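Local structure of geranyltranstransferase (Campylobacter jejuni, 3NPK) at residues Leu126-Leu138 against Leu178-Glu191. The protein probably catalyses the condensation of geranyl diphosphate with isopentenyl diphosphate to farnesyl diphosphate, releasing pyrophosphate, in isoprenoid biosynthesis. Numbering follows the deposited sequence.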
loop_
_atom_site.group_PDB
_atom_site.type_symbol
_atom_site.label_atom_id
_atom_site.label_comp_id
_atom_site.label_asym_id
_atom_site.label_seq_id
_atom_site.Cartn_x
_atom_site.Cartn_y
_atom_site.Cartn_z
ATOM N N LEU A 126 17.538 -0.798 10.406
ATOM C CA LEU A 126 18.226 -1.907 9.754
ATOM C C LEU A 126 18.910 -1.341 8.519
ATOM O O LEU A 126 18.504 -0.299 8.002
ATOM C CB LEU A 126 17.210 -2.973 9.312
ATOM C CG LEU A 126 16.433 -3.662 10.428
ATOM C CD1 LEU A 126 15.214 -4.424 9.831
ATOM C CD2 LEU A 126 17.350 -4.628 11.197
ATOM N N LYS A 127 19.941 -2.026 8.028
ATOM C CA LYS A 127 20.623 -1.579 6.823
ATOM C C LYS A 127 19.661 -1.422 5.662
ATOM O O LYS A 127 18.713 -2.212 5.524
ATOM C CB LYS A 127 21.716 -2.574 6.427
ATOM C CG LYS A 127 22.867 -2.645 7.405
ATOM C CD LYS A 127 23.943 -3.546 6.864
ATOM C CE LYS A 127 23.509 -4.993 6.917
ATOM N NZ LYS A 127 24.694 -5.896 6.785
ATOM N N ASP A 128 19.918 -0.419 4.824
ATOM C CA ASP A 128 19.077 -0.165 3.646
ATOM C C ASP A 128 18.967 -1.396 2.744
ATOM O O ASP A 128 17.898 -1.660 2.201
ATOM C CB ASP A 128 19.573 1.033 2.827
ATOM C CG ASP A 128 19.287 2.367 3.508
ATOM O OD1 ASP A 128 18.445 2.382 4.437
ATOM O OD2 ASP A 128 19.885 3.403 3.111
ATOM N N GLU A 129 20.056 -2.149 2.589
ATOM C CA GLU A 129 20.018 -3.348 1.760
ATOM C C GLU A 129 18.993 -4.357 2.292
ATOM O O GLU A 129 18.260 -4.993 1.521
ATOM C CB GLU A 129 21.419 -3.988 1.683
ATOM C CG GLU A 129 21.494 -5.251 0.829
ATOM C CD GLU A 129 22.884 -5.905 0.792
ATOM O OE1 GLU A 129 23.128 -6.714 -0.134
ATOM O OE2 GLU A 129 23.726 -5.629 1.679
ATOM N N ILE A 130 18.952 -4.517 3.610
ATOM C CA ILE A 130 17.989 -5.413 4.242
ATOM C C ILE A 130 16.572 -4.874 4.070
ATOM O O ILE A 130 15.650 -5.615 3.736
ATOM C CB ILE A 130 18.289 -5.574 5.745
ATOM C CG1 ILE A 130 19.619 -6.312 5.965
ATOM C CG2 ILE A 130 17.135 -6.283 6.470
ATOM C CD1 ILE A 130 20.012 -6.368 7.419
ATOM N N LYS A 131 16.395 -3.574 4.276
ATOM C CA LYS A 131 15.057 -2.998 4.179
ATOM C C LYS A 131 14.474 -3.135 2.770
ATOM O O LYS A 131 13.275 -3.396 2.624
ATOM C CB LYS A 131 15.042 -1.546 4.676
ATOM C CG LYS A 131 15.364 -1.467 6.174
ATOM C CD LYS A 131 15.070 -0.076 6.758
ATOM C CE LYS A 131 16.039 0.989 6.268
ATOM N NZ LYS A 131 15.868 2.271 7.033
ATOM N N ILE A 132 15.312 -2.986 1.742
ATOM C CA ILE A 132 14.838 -3.174 0.367
ATOM C C ILE A 132 14.389 -4.621 0.150
ATOM O O ILE A 132 13.332 -4.863 -0.435
ATOM C CB ILE A 132 15.899 -2.740 -0.681
ATOM C CG1 ILE A 132 16.014 -1.215 -0.679
ATOM C CG2 ILE A 132 15.548 -3.264 -2.073
ATOM C CD1 ILE A 132 14.762 -0.494 -1.136
ATOM N N LYS A 133 15.161 -5.584 0.663
ATOM C CA LYS A 133 14.730 -6.984 0.559
ATOM C C LYS A 133 13.394 -7.201 1.254
ATOM O O LYS A 133 12.517 -7.874 0.709
ATOM C CB LYS A 133 15.779 -7.932 1.126
ATOM C CG LYS A 133 16.999 -7.991 0.233
ATOM C CD LYS A 133 17.987 -9.052 0.660
ATOM C CE LYS A 133 19.181 -9.042 -0.298
ATOM N NZ LYS A 133 19.876 -7.728 -0.297
ATOM N N LEU A 134 13.242 -6.646 2.456
ATOM C CA LEU A 134 12.000 -6.803 3.209
ATOM C C LEU A 134 10.809 -6.189 2.481
ATOM O O LEU A 134 9.717 -6.762 2.488
ATOM C CB LEU A 134 12.125 -6.166 4.594
ATOM C CG LEU A 134 13.142 -6.834 5.538
ATOM C CD1 LEU A 134 13.348 -5.978 6.784
ATOM C CD2 LEU A 134 12.667 -8.225 5.911
ATOM N N ILE A 135 11.011 -5.021 1.885
ATOM C CA ILE A 135 9.941 -4.360 1.130
ATOM C C ILE A 135 9.551 -5.185 -0.106
ATOM O O ILE A 135 8.365 -5.324 -0.417
ATOM C CB ILE A 135 10.340 -2.927 0.775
ATOM C CG1 ILE A 135 10.363 -2.103 2.077
ATOM C CG2 ILE A 135 9.377 -2.335 -0.268
ATOM C CD1 ILE A 135 11.110 -0.793 1.967
ATOM N N LYS A 136 10.543 -5.751 -0.797
ATOM C CA LYS A 136 10.245 -6.637 -1.919
ATOM C C LYS A 136 9.414 -7.819 -1.468
ATOM O O LYS A 136 8.440 -8.186 -2.127
ATOM C CB LYS A 136 11.529 -7.153 -2.583
ATOM C CG LYS A 136 12.321 -6.107 -3.320
ATOM C CD LYS A 136 13.641 -6.677 -3.851
ATOM C CE LYS A 136 14.331 -5.674 -4.770
ATOM N NZ LYS A 136 15.642 -6.186 -5.269
ATOM N N THR A 137 9.785 -8.421 -0.341
ATOM C CA THR A 137 9.060 -9.596 0.136
ATOM C C THR A 137 7.629 -9.240 0.539
ATOM O O THR A 137 6.659 -9.940 0.190
ATOM C CB THR A 137 9.803 -10.261 1.300
ATOM O OG1 THR A 137 11.098 -10.669 0.827
ATOM C CG2 THR A 137 9.047 -11.487 1.812
ATOM N N LEU A 138 7.485 -8.148 1.275
ATOM C CA LEU A 138 6.146 -7.774 1.723
ATOM C C LEU A 138 5.252 -7.362 0.561
ATOM O O LEU A 138 4.094 -7.788 0.488
ATOM C CB LEU A 138 6.208 -6.645 2.744
ATOM C CG LEU A 138 4.876 -6.309 3.426
ATOM C CD1 LEU A 138 4.325 -7.514 4.189
ATOM C CD2 LEU A 138 5.097 -5.127 4.383
ATOM N N LEU A 178 1.349 -14.615 2.685
ATOM C CA LEU A 178 1.696 -13.632 3.712
ATOM C C LEU A 178 2.292 -14.298 4.968
ATOM O O LEU A 178 3.188 -13.738 5.610
ATOM C CB LEU A 178 0.485 -12.761 4.076
ATOM C CG LEU A 178 0.832 -11.534 4.939
ATOM C CD1 LEU A 178 1.795 -10.609 4.235
ATOM C CD2 LEU A 178 -0.424 -10.777 5.342
ATOM N N ILE A 179 1.807 -15.495 5.311
ATOM C CA ILE A 179 2.393 -16.286 6.401
ATOM C C ILE A 179 3.834 -16.697 6.062
ATOM O O ILE A 179 4.757 -16.533 6.878
ATOM C CB ILE A 179 1.506 -17.514 6.731
ATOM C CG1 ILE A 179 0.202 -17.032 7.380
ATOM C CG2 ILE A 179 2.225 -18.494 7.643
ATOM C CD1 ILE A 179 -0.908 -18.049 7.405
ATOM N N ALA A 180 4.033 -17.202 4.853
ATOM C CA ALA A 180 5.382 -17.517 4.367
ATOM C C ALA A 180 6.279 -16.272 4.373
ATOM O O ALA A 180 7.465 -16.326 4.745
ATOM C CB ALA A 180 5.305 -18.116 2.953
ATOM N N ALA A 181 5.717 -15.140 3.964
ATOM C CA ALA A 181 6.483 -13.893 3.953
ATOM C C ALA A 181 6.945 -13.500 5.357
ATOM O O ALA A 181 8.051 -13.016 5.531
ATOM C CB ALA A 181 5.658 -12.759 3.336
ATOM N N ALA A 182 6.096 -13.703 6.362
ATOM C CA ALA A 182 6.482 -13.347 7.721
ATOM C C ALA A 182 7.732 -14.113 8.134
ATOM O O ALA A 182 8.676 -13.541 8.692
ATOM C CB ALA A 182 5.347 -13.642 8.677
ATOM N N LEU A 183 7.736 -15.417 7.869
ATOM C CA LEU A 183 8.900 -16.251 8.176
ATOM C C LEU A 183 10.119 -15.820 7.356
ATOM O O LEU A 183 11.211 -15.659 7.912
ATOM C CB LEU A 183 8.584 -17.722 7.917
ATOM C CG LEU A 183 7.625 -18.319 8.942
ATOM C CD1 LEU A 183 6.987 -19.627 8.435
ATOM C CD2 LEU A 183 8.332 -18.541 10.296
ATOM N N LYS A 184 9.936 -15.617 6.048
ATOM C CA LYS A 184 11.064 -15.246 5.187
ATOM C C LYS A 184 11.645 -13.885 5.591
ATOM O O LYS A 184 12.855 -13.685 5.576
ATOM C CB LYS A 184 10.661 -15.218 3.707
ATOM C CG LYS A 184 11.870 -14.978 2.778
ATOM C CD LYS A 184 11.531 -15.095 1.325
ATOM C CE LYS A 184 12.810 -14.895 0.486
ATOM N NZ LYS A 184 12.564 -14.916 -0.966
HETATM N N MSE A 185 10.779 -12.954 5.964
HETATM C CA MSE A 185 11.234 -11.645 6.408
HETATM C C MSE A 185 12.084 -11.748 7.688
HETATM O O MSE A 185 13.079 -11.021 7.848
HETATM C CB MSE A 185 10.032 -10.720 6.600
HETATM C CG MSE A 185 9.435 -10.343 5.248
HETATM SE SE MSE A 185 7.704 -9.471 5.341
HETATM C CE MSE A 185 8.311 -7.674 5.778
ATOM N N GLY A 186 11.716 -12.647 8.596
ATOM C CA GLY A 186 12.581 -12.899 9.751
ATOM C C GLY A 186 13.974 -13.334 9.287
ATOM O O GLY A 186 15.001 -12.876 9.812
ATOM N N CYS A 187 14.020 -14.196 8.281
ATOM C CA CYS A 187 15.295 -14.678 7.754
ATOM C C CYS A 187 16.082 -13.527 7.129
ATOM O O CYS A 187 17.312 -13.422 7.300
ATOM C CB CYS A 187 15.064 -15.778 6.711
ATOM S SG CYS A 187 14.305 -17.276 7.363
ATOM N N GLU A 188 15.383 -12.662 6.400
ATOM C CA GLU A 188 16.048 -11.549 5.731
ATOM C C GLU A 188 16.639 -10.550 6.724
ATOM O O GLU A 188 17.749 -10.041 6.516
ATOM C CB GLU A 188 15.111 -10.876 4.729
ATOM C CG GLU A 188 14.854 -11.808 3.515
ATOM C CD GLU A 188 13.813 -11.310 2.529
ATOM O OE1 GLU A 188 12.818 -10.662 2.938
ATOM O OE2 GLU A 188 14.004 -11.587 1.320
ATOM N N ILE A 189 15.915 -10.270 7.806
ATOM C CA ILE A 189 16.473 -9.423 8.871
ATOM C C ILE A 189 17.821 -9.976 9.359
ATOM O O ILE A 189 18.785 -9.218 9.599
ATOM C CB ILE A 189 15.492 -9.310 10.049
ATOM C CG1 ILE A 189 14.291 -8.466 9.637
ATOM C CG2 ILE A 189 16.166 -8.705 11.286
ATOM C CD1 ILE A 189 13.077 -8.655 10.548
ATOM N N CYS A 190 17.881 -11.297 9.502
ATOM C CA CYS A 190 19.067 -11.982 10.008
ATOM C C CYS A 190 20.128 -12.250 8.946
ATOM O O CYS A 190 21.197 -12.802 9.259
ATOM C CB CYS A 190 18.650 -13.308 10.635
ATOM S SG CYS A 190 17.579 -13.112 12.061
ATOM N N GLU A 191 19.822 -11.887 7.702
ATOM C CA GLU A 191 20.713 -12.140 6.570
ATOM C C GLU A 191 21.045 -13.633 6.473
ATOM O O GLU A 191 22.181 -14.028 6.169
ATOM C CB GLU A 191 21.965 -11.244 6.637
ATOM C CG GLU A 191 21.638 -9.783 6.355
ATOM C CD GLU A 191 22.824 -8.866 6.589
ATOM O OE1 GLU A 191 23.053 -8.497 7.751
ATOM O OE2 GLU A 191 23.522 -8.508 5.613
HETATM O O HOH W 1 22.698 -6.760 3.899
HETATM O O HOH W 2 13.590 -9.973 -0.903
HETATM O O HOH W 3 11.072 -12.576 -1.091
#
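Two antiparallel helices of the largely helical polyprenyl synthetase fold meet here, 128-138 against 178-189, their axes 9.5 Å apart and their directions 170° from one another. Leu134 sits midway: its CD2 lies 3.4 Å from Met185 O and also touches Met185 CB and Glu188 CB, while CD1 packs against CG1 of Ile189. One turn on, Thr137 divides its branches between two kinds of contact. CG2, anti to the backbone N, reaches Met185 CG at 3.6 Å and the methyl of Ala181; OG1 donates to the syn lone pair of Glu188 OE1 at 2.7 Å. A water bonded to Glu188 OE2 and Lys133 O holds the other carboxylate oxygen. Met185, a selenomethionine, bends at chi3 (80°) and lays CE against Leu138 CB at 3.8 Å; on helix 59-80, Val65 touches Met185 and Leu69 touches Leu138. Glu191 follows the second helix in a Schellman motif, its chain extended over Ile130. The side chains of Lys127, the N-cap of the first helix, and Glu191 cross at about a right angle, and NZ forms a salt bridge, meeting Glu191 OE2 on the syn side at 3.1 Å, 23° out of the carboxylate plane. A water donates to the same OE2 and, more weakly, to Glu129 OE2, bridging two acids whose OE2 atoms stand 4.9 Å apart.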